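Local atomic coordinates of ferrous iron transport protein B (Escherichia coli, PDB entry 3I8S), a protein that transports ferrous iron across the inner membrane in a GTP-driven uptake system, this piece being its cytosolic N-terminal domain, which binds GTP. Residues Leu19-Gln22 against Arg27-Val30; Gly43-Ser46 against Gln51-Leu54; Leu182-Ser187 against Leu230-Asn235. One frame throughout, in Å; residues are numbered along the deposited sequence. Where two conformers were deposited one is given.

Contact 1. Residues Leu19-Gln22 against Arg27-Val30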
ATOM      1  N   LEU A  19     -15.153  -6.407  -4.830  1.00 25.35           N
ATOM      2  CA  LEU A  19     -15.422  -5.181  -4.047  1.00 24.92           C
ATOM      3  C   LEU A  19     -15.695  -4.000  -4.989  1.00 24.57           C
ATOM      4  O   LEU A  19     -16.622  -3.219  -4.786  1.00 24.78           O
ATOM      5  CB  LEU A  19     -14.311  -4.842  -3.043  1.00 25.23           C
ATOM      6  CG  LEU A  19     -14.569  -3.604  -2.162  1.00 25.26           C
ATOM      7  CD1 LEU A  19     -16.006  -3.678  -1.475  1.00 24.29           C
ATOM      8  CD2 LEU A  19     -13.433  -3.420  -1.130  1.00 25.76           C
ATOM      9  N   PHE A  20     -14.859  -3.871  -6.000  1.00 24.31           N
ATOM     10  CA  PHE A  20     -15.023  -2.817  -7.004  1.00 24.68           C
ATOM     11  C   PHE A  20     -16.422  -2.888  -7.600  1.00 24.83           C
ATOM     12  O   PHE A  20     -17.131  -1.884  -7.643  1.00 25.66           O
ATOM     13  CB  PHE A  20     -13.985  -2.963  -8.129  1.00 23.94           C
ATOM     14  CG  PHE A  20     -14.100  -1.902  -9.160  1.00 23.87           C
ATOM     15  CD1 PHE A  20     -13.600  -0.618  -8.900  1.00 23.83           C
ATOM     16  CD2 PHE A  20     -14.762  -2.125 -10.334  1.00 24.05           C
ATOM     17  CE1 PHE A  20     -13.731   0.393  -9.829  1.00 22.11           C
ATOM     18  CE2 PHE A  20     -14.895  -1.093 -11.293  1.00 25.56           C
ATOM     19  CZ  PHE A  20     -14.370   0.176 -11.014  1.00 22.65           C
ATOM     20  N   ASN A  21     -16.804  -4.078  -8.050  1.00 24.75           N
ATOM     21  CA  ASN A  21     -18.100  -4.288  -8.675  1.00 25.78           C
ATOM     22  C   ASN A  21     -19.268  -4.032  -7.715  1.00 25.33           C
ATOM     23  O   ASN A  21     -20.283  -3.457  -8.099  1.00 25.60           O
ATOM     24  CB  ASN A  21     -18.159  -5.694  -9.266  1.00 25.69           C
ATOM     25  CG  ASN A  21     -17.337  -5.818 -10.509  1.00 27.43           C
ATOM     26  OD1 ASN A  21     -17.095  -4.823 -11.195  1.00 26.86           O
ATOM     27  ND2 ASN A  21     -16.920  -7.052 -10.840  1.00 28.44           N
ATOM     28  N   GLN A  22     -19.095  -4.426  -6.461  1.00 25.47           N
ATOM     29  CA  GLN A  22     -20.114  -4.217  -5.438  1.00 26.70           C
ATOM     30  C   GLN A  22     -20.327  -2.737  -5.157  1.00 26.33           C
ATOM     31  O   GLN A  22     -21.456  -2.290  -4.989  1.00 28.08           O
ATOM     32  CB  GLN A  22     -19.699  -4.915  -4.152  1.00 27.22           C
ATOM     33  CG  GLN A  22     -19.902  -6.398  -4.229  1.00 28.22           C
ATOM     34  CD  GLN A  22     -19.371  -7.148  -3.039  1.00 29.83           C
ATOM     35  OE1 GLN A  22     -18.611  -6.624  -2.224  1.00 35.19           O
ATOM     36  NE2 GLN A  22     -19.735  -8.419  -2.958  1.00 37.18           N
ATOM     37  N   ARG A  27     -22.174   1.738 -12.682  1.00 26.05           N
ATOM     38  CA  ARG A  27     -21.544   3.057 -12.845  1.00 26.39           C
ATOM     39  C   ARG A  27     -20.035   2.900 -12.997  1.00 25.38           C
ATOM     40  O   ARG A  27     -19.265   3.260 -12.129  1.00 26.17           O
ATOM     41  CB  ARG A  27     -21.853   3.945 -11.645  1.00 26.39           C
ATOM     42  CG  ARG A  27     -23.355   4.048 -11.337  1.00 27.50           C
ATOM     43  CD  ARG A  27     -23.579   4.782 -10.030  1.00 29.07           C
ATOM     44  NE  ARG A  27     -22.942   4.170  -8.861  1.00 32.13           N
ATOM     45  CZ  ARG A  27     -23.371   3.074  -8.250  1.00 32.59           C
ATOM     46  NH1 ARG A  27     -24.432   2.400  -8.694  1.00 34.79           N
ATOM     47  NH2 ARG A  27     -22.737   2.640  -7.186  1.00 33.50           N
ATOM     48  N   GLN A  28     -19.613   2.314 -14.095  1.00 25.46           N
ATOM     49  CA  GLN A  28     -18.202   2.099 -14.311  1.00 27.22           C
ATOM     50  C   GLN A  28     -17.844   2.340 -15.759  1.00 26.83           C
ATOM     51  O   GLN A  28     -18.676   2.191 -16.654  1.00 26.59           O
ATOM     52  CB  GLN A  28     -17.700   0.693 -13.894  1.00 27.90           C
ATOM     53  CG  GLN A  28     -18.674  -0.386 -13.573  1.00 30.11           C
ATOM     54  CD  GLN A  28     -17.964  -1.699 -13.178  1.00 28.64           C
ATOM     55  OE1 GLN A  28     -17.137  -2.218 -13.939  1.00 30.85           O
ATOM     56  NE2 GLN A  28     -18.268  -2.221 -12.005  1.00 26.42           N
ATOM     57  N   ARG A  29     -16.593   2.705 -15.985  1.00 26.75           N
ATOM     58  CA  ARG A  29     -16.069   2.814 -17.328  1.00 29.21           C
ATOM     59  C   ARG A  29     -14.757   2.063 -17.471  1.00 28.06           C
ATOM     60  O   ARG A  29     -14.044   1.864 -16.501  1.00 27.10           O
ATOM     61  CB  ARG A  29     -15.878   4.279 -17.688  1.00 29.89           C
ATOM     62  CG  ARG A  29     -14.805   4.983 -16.923  1.00 33.05           C
ATOM     63  CD  ARG A  29     -14.572   6.373 -17.475  1.00 35.94           C
ATOM     64  NE  ARG A  29     -14.171   7.288 -16.413  1.00 41.71           N
ATOM     65  CZ  ARG A  29     -14.154   8.617 -16.509  1.00 43.96           C
ATOM     66  NH1 ARG A  29     -14.515   9.233 -17.630  1.00 46.58           N
ATOM     67  NH2 ARG A  29     -13.775   9.344 -15.460  1.00 45.35           N
ATOM     68  N   VAL A  30     -14.441   1.654 -18.693  1.00 28.00           N
ATOM     69  CA  VAL A  30     -13.181   0.999 -18.942  1.00 28.30           C
ATOM     70  C   VAL A  30     -12.440   1.695 -20.093  1.00 27.97           C
ATOM     71  O   VAL A  30     -13.033   2.088 -21.124  1.00 27.02           O
ATOM     72  CB  VAL A  30     -13.385  -0.512 -19.250  1.00 30.02           C
ATOM     73  CG1 VAL A  30     -12.065  -1.199 -19.459  1.00 32.61           C
ATOM     74  CG2 VAL A  30     -14.144  -1.214 -18.110  1.00 31.15           C
TER
HETATM   75  O   HOH W   1     -16.079  -4.631 -13.688  1.00 27.13           O
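Asn21, on helix 16-24, and Gln28, at the start of strand 28-32, mark the nearest backbone approach, their CA atoms 8.5 Å apart; the chain turns back between helix and strand, and side chains and one water span the gap. Gln28 reaches across with its chain extended beyond CG, meets Asn21 at about a right angle and ends in an amide whose plane is turned 23° from that of Asn21. Its NE2 donates to Asn21 OD1 over 3.0 Å in an almost straight bond (174°). A water donates to both Asn21 OD1 (2.7 Å) and Gln28 OE1 (2.6 Å), so the Asn21 oxygen accepts two bonds while the Gln28 amide is engaged at both ends. The helix is the one that follows the P-loop in this G domain, and strand 28-32 forms an outer edge of its central sheet. Phe20 borders the same amide: with CG anti to the backbone N (chi1 -179°), its ring packs on Leu54 and Asp56, and its CE2 meets Gln28 NE2 at 3.6 Å. Gln28 OE1 lies in the ring plane, at the edge. A leucine in place of Gln28 would probably leave Asn21 OD1 without its amide donor and the bridging water without its second acceptor.

Contact 2. Residues Gly43-Ser46 against Gln51-Leu54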
ATOM      1  N   GLY A  43     -15.046   3.792 -11.492  1.00 21.95           N
ATOM      2  CA  GLY A  43     -16.470   3.867 -11.281  1.00 22.29           C
ATOM      3  C   GLY A  43     -16.823   4.859 -10.226  1.00 22.30           C
ATOM      4  O   GLY A  43     -15.951   5.508  -9.642  1.00 24.37           O
ATOM      5  N   GLN A  44     -18.108   5.005  -9.986  1.00 23.52           N
ATOM      6  CA  GLN A  44     -18.591   5.996  -9.044  1.00 24.13           C
ATOM      7  C   GLN A  44     -19.460   5.362  -7.999  1.00 23.17           C
ATOM      8  O   GLN A  44     -20.159   4.389  -8.263  1.00 23.73           O
ATOM      9  CB  GLN A  44     -19.408   7.089  -9.749  1.00 25.22           C
ATOM     10  CG  GLN A  44     -18.695   7.749 -10.886  1.00 30.30           C
ATOM     11  CD  GLN A  44     -18.260   9.144 -10.577  1.00 38.00           C
ATOM     12  OE1 GLN A  44     -19.099  10.030 -10.359  1.00 39.47           O
ATOM     13  NE2 GLN A  44     -16.951   9.382 -10.614  1.00 43.10           N
ATOM     14  N   PHE A  45     -19.467   5.967  -6.817  1.00 23.18           N
ATOM     15  CA  PHE A  45     -20.429   5.613  -5.773  1.00 23.22           C
ATOM     16  C   PHE A  45     -20.453   6.728  -4.763  1.00 22.82           C
ATOM     17  O   PHE A  45     -19.614   7.657  -4.790  1.00 23.75           O
ATOM     18  CB  PHE A  45     -20.120   4.270  -5.075  1.00 24.39           C
ATOM     19  CG  PHE A  45     -18.927   4.282  -4.179  1.00 23.88           C
ATOM     20  CD1 PHE A  45     -17.679   3.943  -4.679  1.00 24.55           C
ATOM     21  CD2 PHE A  45     -19.055   4.535  -2.815  1.00 24.96           C
ATOM     22  CE1 PHE A  45     -16.569   3.931  -3.856  1.00 26.42           C
ATOM     23  CE2 PHE A  45     -17.970   4.516  -1.981  1.00 25.88           C
ATOM     24  CZ  PHE A  45     -16.703   4.220  -2.504  1.00 27.58           C
ATOM     25  N   SER A  46     -21.431   6.636  -3.882  1.00 22.39           N
ATOM     26  CA  SER A  46     -21.622   7.686  -2.892  0.50 22.21           C
ATOM     27  C   SER A  46     -21.668   7.087  -1.501  1.00 22.47           C
ATOM     28  O   SER A  46     -22.016   5.905  -1.305  1.00 22.13           O
ATOM     29  CB  SER A  46     -22.851   8.536  -3.185  0.50 23.10           C
ATOM     30  OG  SER A  46     -24.057   7.792  -3.143  0.50 22.19           O
ATOM     31  N   GLN A  51     -19.276  12.080  -2.790  1.00 20.68           N
ATOM     32  CA  GLN A  51     -19.325  11.507  -4.119  1.00 22.18           C
ATOM     33  C   GLN A  51     -17.932  11.039  -4.449  1.00 21.75           C
ATOM     34  O   GLN A  51     -16.976  11.824  -4.419  1.00 22.43           O
ATOM     35  CB  GLN A  51     -19.795  12.577  -5.124  1.00 23.03           C
ATOM     36  CG  GLN A  51     -21.212  12.965  -4.907  1.00 28.56           C
ATOM     37  CD  GLN A  51     -22.099  11.750  -4.875  1.00 35.31           C
ATOM     38  OE1 GLN A  51     -21.915  10.800  -5.663  1.00 40.76           O
ATOM     39  NE2 GLN A  51     -23.035  11.736  -3.938  1.00 42.04           N
ATOM     40  N   VAL A  52     -17.792   9.740  -4.722  1.00 21.40           N
ATOM     41  CA  VAL A  52     -16.500   9.094  -4.907  1.00 21.84           C
ATOM     42  C   VAL A  52     -16.262   8.586  -6.343  1.00 22.13           C
ATOM     43  O   VAL A  52     -17.162   8.054  -7.000  1.00 22.52           O
ATOM     44  CB  VAL A  52     -16.339   7.870  -3.942  1.00 20.65           C
ATOM     45  CG1 VAL A  52     -15.003   7.084  -4.228  1.00 23.59           C
ATOM     46  CG2 VAL A  52     -16.457   8.313  -2.457  1.00 22.64           C
ATOM     47  N   THR A  53     -15.048   8.822  -6.821  1.00 22.24           N
ATOM     48  CA  THR A  53     -14.507   8.138  -7.991  1.00 23.01           C
ATOM     49  C   THR A  53     -13.547   7.120  -7.453  1.00 22.94           C
ATOM     50  O   THR A  53     -12.599   7.472  -6.744  1.00 22.31           O
ATOM     51  CB  THR A  53     -13.755   9.086  -8.962  1.00 23.69           C
ATOM     52  OG1 THR A  53     -14.680  10.064  -9.487  1.00 25.50           O
ATOM     53  CG2 THR A  53     -13.143   8.310 -10.124  1.00 23.99           C
ATOM     54  N   LEU A  54     -13.775   5.873  -7.838  1.00 23.34           N
ATOM     55  CA  LEU A  54     -12.971   4.720  -7.444  1.00 23.28           C
ATOM     56  C   LEU A  54     -12.204   4.203  -8.644  1.00 22.71           C
ATOM     57  O   LEU A  54     -12.793   3.796  -9.633  1.00 20.64           O
ATOM     58  CB  LEU A  54     -13.892   3.610  -6.899  1.00 22.51           C
ATOM     59  CG  LEU A  54     -13.253   2.393  -6.268  1.00 24.70           C
ATOM     60  CD1 LEU A  54     -12.480   2.862  -5.015  1.00 24.97           C
ATOM     61  CD2 LEU A  54     -14.351   1.277  -6.005  1.00 22.95           C
TER
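Strands 39-46 and 51-56 form a beta hairpin within the central sheet of the G domain, and Gly43-Ser46 runs antiparallel to Gln51-Leu54, the two short axes 4.7 Å apart. Phe45 pairs with Val52 and Gly43 with Leu54 as hydrogen-bonded pairs, which use all the backbone N-H and C=O groups of these four residues. At the first, Val52 N donates to Phe45 O at 2.8 Å, nearly along the C=O axis, and Phe45 N returns a bond of 3.1 Å to Val52 O. At the second, Leu54 N reaches Gly43 O and Gly43 N reaches Leu54 O, both at 2.9 Å. Gln44-Thr53 and Ser46-Gln51 are the non-hydrogen-bonded pairs, whose backbone groups turn outward: Gln44 bonds to Arg27 on one flank, and Thr53 to Leu4 and Ile6 on the other. Ser46 O accepts from Lys160 NZ. CA-H groups supplement two of the acceptors, Gln44 CA approaching Val52 O and Thr53 CA approaching Gly43 O.

The opposite faces of the hairpin differ in character: one carries the polar side chains of Gln44, Ser46, Gln51 and Thr53. The face bearing Phe45, Val52 and Leu54 is apolar and is covered by helices 16-24 and 154-164, with Leu23 and Ile163 against Phe45. A chi1 of 71° places Phe45 CG between the backbone N and the carbonyl carbon, and the ring lies side by side with Val52, whose CB sits over the centre of one ring face in a CH-pi contact, 4.0 Å from the centroid. Leu54 CB comes instead to the ring edge, while Phe45 CE1 approaches Val52 CG1 to 3.5 Å.

Contact 3. Residues Leu182-Ser187 against Leu230-Asn235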
ATOM      1  N   LEU A 182      18.733   4.492   6.873  1.00 25.19           N
ATOM      2  CA  LEU A 182      17.910   5.690   7.017  1.00 24.64           C
ATOM      3  C   LEU A 182      18.720   6.941   6.698  1.00 24.19           C
ATOM      4  O   LEU A 182      18.205   7.826   6.008  1.00 24.01           O
ATOM      5  CB  LEU A 182      17.351   5.790   8.419  1.00 25.86           C
ATOM      6  CG  LEU A 182      16.313   4.732   8.805  1.00 26.87           C
ATOM      7  CD1 LEU A 182      15.972   4.998  10.259  1.00 29.76           C
ATOM      8  CD2 LEU A 182      15.061   4.761   7.903  1.00 29.76           C
ATOM      9  N   ASN A 183      19.954   6.999   7.200  1.00 22.77           N
ATOM     10  CA  ASN A 183      20.875   8.135   6.953  1.00 23.65           C
ATOM     11  C   ASN A 183      21.111   8.356   5.468  1.00 23.39           C
ATOM     12  O   ASN A 183      20.999   9.500   4.960  1.00 22.95           O
ATOM     13  CB  ASN A 183      22.222   7.934   7.640  1.00 23.95           C
ATOM     14  CG  ASN A 183      22.163   8.110   9.156  1.00 24.43           C
ATOM     15  OD1 ASN A 183      21.168   8.572   9.720  1.00 25.18           O
ATOM     16  ND2 ASN A 183      23.233   7.726   9.816  1.00 29.27           N
ATOM     17  N   GLU A 184      21.455   7.284   4.764  1.00 23.69           N
ATOM     18  CA  GLU A 184      21.694   7.377   3.290  1.00 23.68           C
ATOM     19  C   GLU A 184      20.437   7.709   2.501  1.00 23.48           C
ATOM     20  O   GLU A 184      20.488   8.509   1.543  1.00 21.45           O
ATOM     21  CB  GLU A 184      22.319   6.088   2.752  1.00 24.58           C
ATOM     22  CG  GLU A 184      23.699   5.768   3.374  1.00 23.57           C
ATOM     23  CD  GLU A 184      24.827   6.719   2.940  1.00 26.09           C
ATOM     24  OE1 GLU A 184      24.647   7.578   2.046  1.00 25.12           O
ATOM     25  OE2 GLU A 184      25.897   6.608   3.508  1.00 26.25           O
ATOM     26  N   ALA A 185      19.308   7.093   2.879  1.00 22.84           N
ATOM     27  CA  ALA A 185      18.033   7.364   2.226  1.00 23.22           C
ATOM     28  C   ALA A 185      17.686   8.833   2.387  1.00 23.17           C
ATOM     29  O   ALA A 185      17.278   9.471   1.431  1.00 23.34           O
ATOM     30  CB  ALA A 185      16.907   6.472   2.783  1.00 23.86           C
ATOM     31  N   ASP A 186      17.904   9.377   3.577  1.00 24.69           N
ATOM     32  CA  ASP A 186      17.615  10.771   3.835  1.00 24.98           C
ATOM     33  C   ASP A 186      18.552  11.701   3.057  1.00 25.28           C
ATOM     34  O   ASP A 186      18.118  12.714   2.507  1.00 24.33           O
ATOM     35  CB  ASP A 186      17.682  11.082   5.325  1.00 26.49           C
ATOM     36  CG  ASP A 186      17.229  12.501   5.635  1.00 28.29           C
ATOM     37  OD1 ASP A 186      18.000  13.226   6.314  1.00 33.71           O
ATOM     38  OD2 ASP A 186      16.113  12.895   5.177  1.00 34.30           O
ATOM     39  N   SER A 187      19.830  11.366   2.980  1.00 24.92           N
ATOM     40  CA  SER A 187      20.739  12.155   2.128  1.00 24.19           C
ATOM     41  C   SER A 187      20.325  12.144   0.654  1.00 23.61           C
ATOM     42  O   SER A 187      20.465  13.148  -0.026  1.00 23.26           O
ATOM     43  CB  SER A 187      22.173  11.698   2.269  1.00 24.08           C
ATOM     44  OG  SER A 187      22.594  11.977   3.579  1.00 27.65           O
ATOM     45  N   LEU A 230      25.755   3.531  -1.952  1.00 21.23           N
ATOM     46  CA  LEU A 230      25.871   2.077  -1.836  1.00 22.12           C
ATOM     47  C   LEU A 230      27.243   1.603  -1.407  1.00 21.35           C
ATOM     48  O   LEU A 230      27.340   0.629  -0.669  1.00 21.86           O
ATOM     49  CB  LEU A 230      25.461   1.353  -3.110  1.00 22.14           C
ATOM     50  CG  LEU A 230      23.959   1.349  -3.327  1.00 24.44           C
ATOM     51  CD1 LEU A 230      23.691   1.047  -4.818  1.00 27.55           C
ATOM     52  CD2 LEU A 230      23.273   0.311  -2.375  1.00 26.52           C
ATOM     53  N   ALA A 231      28.288   2.298  -1.838  1.00 21.71           N
ATOM     54  CA  ALA A 231      29.663   1.973  -1.471  1.00 21.91           C
ATOM     55  C   ALA A 231      29.879   2.101   0.029  1.00 21.92           C
ATOM     56  O   ALA A 231      30.396   1.184   0.681  1.00 21.00           O
ATOM     57  CB  ALA A 231      30.642   2.862  -2.222  1.00 22.60           C
ATOM     58  N   ARG A 232      29.436   3.223   0.584  1.00 21.55           N
ATOM     59  CA  ARG A 232      29.458   3.420   2.018  1.00 22.52           C
ATOM     60  C   ARG A 232      28.705   2.296   2.757  1.00 21.56           C
ATOM     61  O   ARG A 232      29.215   1.709   3.737  1.00 22.23           O
ATOM     62  CB  ARG A 232      28.871   4.782   2.364  1.00 22.24           C
ATOM     63  CG  ARG A 232      29.739   5.930   1.904  1.00 24.20           C
ATOM     64  CD  ARG A 232      29.345   7.245   2.557  1.00 24.25           C
ATOM     65  NE  ARG A 232      28.088   7.755   2.010  1.00 24.34           N
ATOM     66  CZ  ARG A 232      27.980   8.439   0.867  1.00 26.06           C
ATOM     67  NH1 ARG A 232      29.037   8.718   0.112  1.00 24.79           N
ATOM     68  NH2 ARG A 232      26.799   8.844   0.458  1.00 25.25           N
ATOM     69  N   LEU A 233      27.490   2.005   2.309  1.00 21.21           N
ATOM     70  CA  LEU A 233      26.654   0.997   2.994  1.00 21.38           C
ATOM     71  C   LEU A 233      27.280  -0.397   2.948  1.00 20.88           C
ATOM     72  O   LEU A 233      27.240  -1.143   3.916  1.00 19.71           O
ATOM     73  CB  LEU A 233      25.269   0.964   2.396  1.00 21.42           C
ATOM     74  CG  LEU A 233      24.419   2.163   2.837  1.00 22.48           C
ATOM     75  CD1 LEU A 233      23.165   2.293   1.974  1.00 23.68           C
ATOM     76  CD2 LEU A 233      24.036   2.045   4.285  1.00 21.45           C
ATOM     77  N   ARG A 234      27.881  -0.732   1.809  1.00 19.75           N
ATOM     78  CA  ARG A 234      28.554  -2.012   1.659  1.00 21.15           C
ATOM     79  C   ARG A 234      29.761  -2.153   2.579  1.00 20.03           C
ATOM     80  O   ARG A 234      30.076  -3.245   3.048  1.00 20.09           O
ATOM     81  CB  ARG A 234      28.894  -2.256   0.187  1.00 20.40           C
ATOM     82  CG  ARG A 234      27.631  -2.597  -0.573  1.00 22.58           C
ATOM     83  CD  ARG A 234      27.764  -2.602  -2.085  1.00 24.48           C
ATOM     84  NE  ARG A 234      26.446  -2.969  -2.666  1.00 28.21           N
ATOM     85  CZ  ARG A 234      26.055  -2.698  -3.913  1.00 30.02           C
ATOM     86  NH1 ARG A 234      26.825  -1.985  -4.725  1.00 30.85           N
ATOM     87  NH2 ARG A 234      24.856  -3.095  -4.325  1.00 31.91           N
ATOM     88  N   ASN A 235      30.422  -1.045   2.862  1.00 21.46           N
ATOM     89  CA  ASN A 235      31.501  -1.059   3.851  1.00 22.26           C
ATOM     90  C   ASN A 235      30.970  -1.278   5.290  1.00 22.98           C
ATOM     91  O   ASN A 235      31.590  -1.978   6.113  1.00 22.44           O
ATOM     92  CB  ASN A 235      32.277   0.235   3.809  1.00 22.12           C
ATOM     93  CG  ASN A 235      33.362   0.266   4.859  1.00 24.00           C
ATOM     94  OD1 ASN A 235      34.311  -0.531   4.817  1.00 24.22           O
ATOM     95  ND2 ASN A 235      33.203   1.136   5.842  1.00 29.12           N
TER
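Glu184 and Arg232 face each other across two neighbouring helices, 179-191 and 226-236, of the FeoB cytosolic helical domain, and the carboxylate is held by a two-pronged salt bridge. The guanidinium presents its side, NE and NH2, to the acid: NE donates to Glu184 OE2 at 2.9 Å and NH2 to Glu184 OE1 at 3.0 Å, each N-H pointing at its oxygen with an angle of 159°. Both oxygens are met on their syn side and lie close to the guanidinium plane, but the two flat groups are twisted 29° apart. A bend at chi3 of Arg232 (-73°) turns this NE edge toward the acid, and one at chi2 of Glu184 lets its chain pass Leu233 before the carboxylate reaches the arginine.

Nearer the backbone of Glu184, its side chain and that of Leu233 overlap flank to flank, running in opposing directions. Leu209 of helix 198-210 touches both, so a third helix closes over this apolar part. Doubly bonded, the carboxylate is likely to remain ionised although Glu184 is buried. Its CG methylene rests against the branch point of the leucine, 3.7 Å from Leu233 CG.

In the fold
Contacts 1 and 2 belong to the G domain and follow each other along the chain, their centres about 9 Å apart. They share the central sheet, in which strand 28-32 neighbours strand 39-46, and they touch directly: Arg27 NE probably bonds to Gln44 O, and the Phe20 ring packs on Gly43. The helix after the P-loop is thereby joined to the edge of the sheet near residues that bind GTP. Contact 3 comes last, in the helical domain, with its centre about 44 Å from that of contact 1 and about 43 Å from that of contact 2. Lying on the other side of the chain's centre, it packs helices together far from the nucleotide site.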